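Long-range contacts in P91 (Metagenome, PDB 4ZI5), which hydrolyses phosphotriesters as a promiscuous activity and is built like a dienelactone hydrolase, on the alpha/beta-hydrolase fold: residues T148-F153 against S170-C175; P41-V46 against G122-A127. All coordinates share one frame; numbering follows the deposited sequence.

Both contacts are parallel strand pairings in the same sheet, and they adjoin: strand 125-130 of contact 2 lies beside strand 149-153 of contact 1, where Thr148 N probably donates to Val125 O and Val151 N to Ala127 O. The sheet order is thus 42-48, 125-130, 149-153, 171-177. Both are core. Contact 1, centred about 9 Å from the centre of the chain, has five backbone bonds and mostly apolar side chains on both faces, beta-branched ones among them, with serine, threonine and cysteine toward the ends. Contact 2, about 13 Å out, has three bonds and small residues such as Gly44 and Ala126, and is partly exposed at its Pro43 and Lys124 end. Helix 231-248 packs on one face of both.

Contact 1 (T148-F153 against S170-C175); sequences TAIVTF and SSVLVC
Val151 and Leu173 lie side by side at the tight middle of this parallel pair; with CG1 of Val151 anti to its backbone N (chi1 -176°), that methyl stands beside the carbonyl carbon and reaches CD2 of Leu173 at 3.9 Å. On the other face CG1 of Ile150 meets CG2 of Val172 at 4.0 Å. Between them Leu173 N reaches Ile150 O at 3.0 Å, close to straight, 169° at the hydrogen. Toward Ser170, Ser171 O is gripped from opposite faces of its plane, by Ile150 N at 2.9 Å and by Ser170 OG at 3.1 Å. An alanine in place of Ser170 would probably leave Ser171 O without its second donor, and Ile150 CG1 and CG2 without the hydroxyl they pack on. Apolar packing gives way at the far, still buried end to one ordered water bridging Thr152 OG1 and Cys175 O; partly exposed Thr148 marks the more open end. On the face of Val151 and Leu173, Cys175 SG sits 5.0 Å from the Phe153 ring centroid, oblique to the ring, which also stacks with Phe130. Such parallel pairing, with helices 132-142 and 231-248 on the two faces, is typical of the central sheet of alpha/beta hydrolases.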
loop_
_atom_site.group_PDB
_atom_site.type_symbol
_atom_site.label_atom_id
_atom_site.label_comp_id
_atom_site.label_asym_id
_atom_site.label_seq_id
_atom_site.Cartn_x
_atom_site.Cartn_y
_atom_site.Cartn_z
ATOM N N THR A 148 -1.690 -17.895 -6.492
ATOM C CA THR A 148 -0.509 -17.031 -6.412
ATOM C C THR A 148 -0.723 -15.793 -5.519
ATOM O O THR A 148 0.164 -15.392 -4.761
ATOM C CB THR A 148 -0.072 -16.640 -7.825
ATOM O OG1 THR A 148 0.339 -17.820 -8.505
ATOM C CG2 THR A 148 1.103 -15.655 -7.798
ATOM N N ALA A 149 -1.914 -15.216 -5.596
ATOM C CA ALA A 149 -2.211 -14.001 -4.877
ATOM C C ALA A 149 -3.709 -13.896 -4.678
ATOM O O ALA A 149 -4.496 -14.383 -5.504
ATOM C CB ALA A 149 -1.737 -12.782 -5.678
ATOM N N ILE A 150 -4.084 -13.324 -3.544
ATOM C CA ILE A 150 -5.419 -12.745 -3.383
ATOM C C ILE A 150 -5.300 -11.266 -3.061
ATOM O O ILE A 150 -4.335 -10.829 -2.415
ATOM C CB ILE A 150 -6.330 -13.460 -2.339
ATOM C CG1 ILE A 150 -5.779 -13.336 -0.909
ATOM C CG2 ILE A 150 -6.543 -14.920 -2.736
ATOM C CD1 ILE A 150 -6.748 -13.730 0.170
ATOM N N VAL A 151 -6.307 -10.511 -3.504
ATOM C CA VAL A 151 -6.423 -9.090 -3.193
ATOM C C VAL A 151 -7.868 -8.806 -2.790
ATOM O O VAL A 151 -8.810 -9.118 -3.533
ATOM C CB VAL A 151 -6.060 -8.170 -4.385
ATOM C CG1 VAL A 151 -6.104 -6.717 -3.934
ATOM C CG2 VAL A 151 -4.673 -8.519 -4.938
ATOM N N THR A 152 -8.055 -8.276 -1.592
ATOM C CA THR A 152 -9.378 -7.936 -1.087
ATOM C C THR A 152 -9.544 -6.412 -1.144
ATOM O O THR A 152 -8.602 -5.654 -0.883
ATOM C CB THR A 152 -9.615 -8.494 0.333
ATOM O OG1 THR A 152 -8.803 -7.817 1.287
ATOM C CG2 THR A 152 -9.245 -9.971 0.351
ATOM N N PHE A 153 -10.738 -5.982 -1.534
ATOM C CA PHE A 153 -11.095 -4.585 -1.566
ATOM C C PHE A 153 -12.272 -4.399 -0.632
ATOM O O PHE A 153 -13.323 -4.980 -0.878
ATOM C CB PHE A 153 -11.527 -4.158 -2.963
ATOM C CG PHE A 153 -10.461 -4.278 -3.990
ATOM C CD1 PHE A 153 -10.280 -5.461 -4.695
ATOM C CD2 PHE A 153 -9.590 -3.210 -4.237
ATOM C CE1 PHE A 153 -9.291 -5.571 -5.663
ATOM C CE2 PHE A 153 -8.600 -3.329 -5.199
ATOM C CZ PHE A 153 -8.448 -4.514 -5.908
ATOM N N SER A 170 -1.001 -18.325 -0.953
ATOM C CA SER A 170 -0.939 -17.150 -1.797
ATOM C C SER A 170 -0.308 -15.986 -1.077
ATOM O O SER A 170 -0.344 -15.900 0.153
ATOM C CB SER A 170 -2.352 -16.709 -2.197
ATOM O OG SER A 170 -3.141 -16.316 -1.070
ATOM N N SER A 171 0.240 -15.062 -1.859
ATOM C CA SER A 171 0.461 -13.695 -1.389
ATOM C C SER A 171 -0.897 -13.116 -1.026
ATOM O O SER A 171 -1.938 -13.512 -1.598
ATOM C CB SER A 171 1.070 -12.848 -2.494
ATOM O OG SER A 171 1.596 -11.635 -2.002
ATOM N N VAL A 172 -0.906 -12.190 -0.075
ATOM C CA VAL A 172 -2.159 -11.543 0.373
ATOM C C VAL A 172 -1.941 -10.027 0.375
ATOM O O VAL A 172 -1.029 -9.537 1.015
ATOM C CB VAL A 172 -2.598 -12.027 1.775
ATOM C CG1 VAL A 172 -3.868 -11.337 2.193
ATOM C CG2 VAL A 172 -2.834 -13.531 1.798
ATOM N N LEU A 173 -2.818 -9.304 -0.332
ATOM C CA LEU A 173 -2.920 -7.850 -0.218
ATOM C C LEU A 173 -4.352 -7.488 0.201
ATOM O O LEU A 173 -5.325 -7.825 -0.490
ATOM C CB LEU A 173 -2.562 -7.183 -1.553
ATOM C CG LEU A 173 -2.881 -5.681 -1.704
ATOM C CD1 LEU A 173 -2.139 -4.810 -0.716
ATOM C CD2 LEU A 173 -2.572 -5.198 -3.106
ATOM N N VAL A 174 -4.481 -6.864 1.361
ATOM C CA VAL A 174 -5.786 -6.401 1.889
ATOM C C VAL A 174 -5.844 -4.874 1.693
ATOM O O VAL A 174 -5.060 -4.155 2.309
ATOM C CB VAL A 174 -5.916 -6.730 3.403
ATOM C CG1 VAL A 174 -7.181 -6.196 4.015
ATOM C CG2 VAL A 174 -5.844 -8.246 3.616
ATOM N N CYS A 175 -6.789 -4.396 0.884
ATOM C CA CYS A 175 -6.987 -2.963 0.687
ATOM C C CYS A 175 -8.212 -2.571 1.512
ATOM O O CYS A 175 -9.321 -3.005 1.222
ATOM C CB CYS A 175 -7.166 -2.652 -0.792
ATOM S SG CYS A 175 -5.724 -3.084 -1.805
HETATM O O HOH W 1 -10.139 -5.530 2.328
#

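Contact 2 (P41-V46 against G122-A127)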
loop_
_atom_site.group_PDB
_atom_site.type_symbol
_atom_site.label_atom_id
_atom_site.label_comp_id
_atom_site.label_asym_id
_atom_site.label_seq_id
_atom_site.Cartn_x
_atom_site.Cartn_y
_atom_site.Cartn_z
ATOM N N PRO A 41 -2.019 -19.366 -23.332
ATOM C CA PRO A 41 -2.378 -19.349 -21.923
ATOM C C PRO A 41 -1.859 -18.094 -21.240
ATOM O O PRO A 41 -0.872 -17.504 -21.691
ATOM C CB PRO A 41 -1.709 -20.612 -21.360
ATOM C CG PRO A 41 -1.414 -21.466 -22.555
ATOM C CD PRO A 41 -1.082 -20.469 -23.622
ATOM N N ARG A 42 -2.575 -17.637 -20.224
ATOM C CA ARG A 42 -2.202 -16.405 -19.520
ATOM C C ARG A 42 -2.676 -16.505 -18.096
ATOM O O ARG A 42 -3.544 -17.330 -17.796
ATOM C CB ARG A 42 -2.812 -15.180 -20.212
ATOM C CG ARG A 42 -4.321 -15.072 -20.061
ATOM C CD ARG A 42 -5.004 -14.398 -21.238
ATOM N NE ARG A 42 -4.967 -15.229 -22.441
ATOM C CZ ARG A 42 -5.473 -14.895 -23.634
ATOM N NH1 ARG A 42 -6.065 -13.731 -23.812
ATOM N NH2 ARG A 42 -5.379 -15.756 -24.643
ATOM N N PRO A 43 -2.138 -15.665 -17.198
ATOM C CA PRO A 43 -2.646 -15.777 -15.844
ATOM C C PRO A 43 -4.157 -15.518 -15.730
ATOM O O PRO A 43 -4.700 -14.655 -16.426
ATOM C CB PRO A 43 -1.847 -14.735 -15.068
ATOM C CG PRO A 43 -0.610 -14.522 -15.877
ATOM C CD PRO A 43 -1.037 -14.684 -17.310
ATOM N N GLY A 44 -4.792 -16.285 -14.840
ATOM C CA GLY A 44 -6.235 -16.230 -14.591
ATOM C C GLY A 44 -6.566 -15.591 -13.247
ATOM O O GLY A 44 -5.837 -15.781 -12.260
ATOM N N VAL A 45 -7.645 -14.806 -13.211
ATOM C CA VAL A 45 -8.109 -14.168 -11.983
ATOM C C VAL A 45 -9.605 -14.421 -11.801
ATOM O O VAL A 45 -10.413 -14.141 -12.721
ATOM C CB VAL A 45 -7.868 -12.637 -11.984
ATOM C CG1 VAL A 45 -8.251 -12.012 -10.638
ATOM C CG2 VAL A 45 -6.391 -12.331 -12.269
ATOM N N VAL A 46 -9.980 -14.937 -10.639
ATOM C CA VAL A 46 -11.390 -14.999 -10.261
ATOM C C VAL A 46 -11.780 -13.703 -9.594
ATOM O O VAL A 46 -11.054 -13.229 -8.724
ATOM C CB VAL A 46 -11.678 -16.113 -9.231
ATOM C CG1 VAL A 46 -13.178 -16.210 -8.993
ATOM C CG2 VAL A 46 -11.150 -17.444 -9.718
ATOM N N GLY A 122 -3.133 -22.593 -15.614
ATOM C CA GLY A 122 -3.595 -23.071 -14.307
ATOM C C GLY A 122 -2.580 -22.939 -13.187
ATOM O O GLY A 122 -2.960 -22.936 -12.010
ATOM N N SER A 123 -1.306 -22.804 -13.542
ATOM C CA SER A 123 -0.250 -22.611 -12.558
ATOM C C SER A 123 -0.169 -21.167 -12.076
ATOM O O SER A 123 0.551 -20.895 -11.120
ATOM C CB SER A 123 1.124 -23.027 -13.119
ATOM O OG SER A 123 1.614 -22.103 -14.093
ATOM N N LYS A 124 -0.834 -20.241 -12.772
ATOM C CA LYS A 124 -0.756 -18.804 -12.479
ATOM C C LYS A 124 -2.167 -18.245 -12.313
ATOM O O LYS A 124 -2.704 -17.564 -13.213
ATOM C CB LYS A 124 -0.034 -18.064 -13.599
ATOM C CG LYS A 124 1.459 -18.439 -13.697
ATOM C CD LYS A 124 2.145 -17.593 -14.752
ATOM C CE LYS A 124 3.582 -18.055 -14.982
ATOM N NZ LYS A 124 4.413 -16.864 -15.284
ATOM N N VAL A 125 -2.744 -18.502 -11.140
ATOM C CA VAL A 125 -4.080 -18.016 -10.854
ATOM C C VAL A 125 -4.147 -17.194 -9.575
ATOM O O VAL A 125 -3.373 -17.397 -8.646
ATOM C CB VAL A 125 -5.090 -19.167 -10.800
ATOM C CG1 VAL A 125 -5.276 -19.742 -12.215
ATOM C CG2 VAL A 125 -4.670 -20.225 -9.795
ATOM N N ALA A 126 -5.057 -16.236 -9.559
ATOM C CA ALA A 126 -5.247 -15.355 -8.408
ATOM C C ALA A 126 -6.733 -15.095 -8.222
ATOM O O ALA A 126 -7.559 -15.519 -9.030
ATOM C CB ALA A 126 -4.506 -14.033 -8.613
ATOM N N ALA A 127 -7.081 -14.435 -7.129
ATOM C CA ALA A 127 -8.469 -14.061 -6.876
ATOM C C ALA A 127 -8.514 -12.683 -6.264
ATOM O O ALA A 127 -7.693 -12.331 -5.413
ATOM C CB ALA A 127 -9.153 -15.036 -5.938
#
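Ala126 N donates to Gly44 O of the adjacent strand at 2.8 Å, in the carbonyl plane, the shortest bond of this pairing. Val125 CA lies 3.2 Å from Gly44 O, a weak CA-H...O contact beside it. The pattern repeats one step on, where Ala126 O takes Val46 N at 3.0 Å and lies close to CA of Val45. Before it, Gly44 N reaches Lys124 O at 2.9 Å, nearly along the C=O axis. These three bonds set the parallel register Gly44-Val125, Val45-Ala126 and Val46-Ala127, with the two short strands inclined by 22°. Side chains add little between the strands. CG1 of Val45, anti to its backbone N (chi1 -175°), is thereby placed beside its own carbonyl carbon and comes to 3.9 Å from Ala126 O. CB of Val125 sits 3.8 Å from Gly44 O; since Gly44 has no side chain, Val125 meets backbone alone there. Where the pair begins, CB of Pro43 packs on CB of Lys124 at 4.1 Å, but the rest of the lysine chain leads away from the strand, and both residues are partly exposed. Strand 71-74 pairs with the other edge of 42-48, and strand 149-153 with the other edge of 125-130. Phe245 of helix 231-248 packs on Val45 and Ala126, while Leu114 of helix 100-115 lies against Val46 and Val125 on the opposite face.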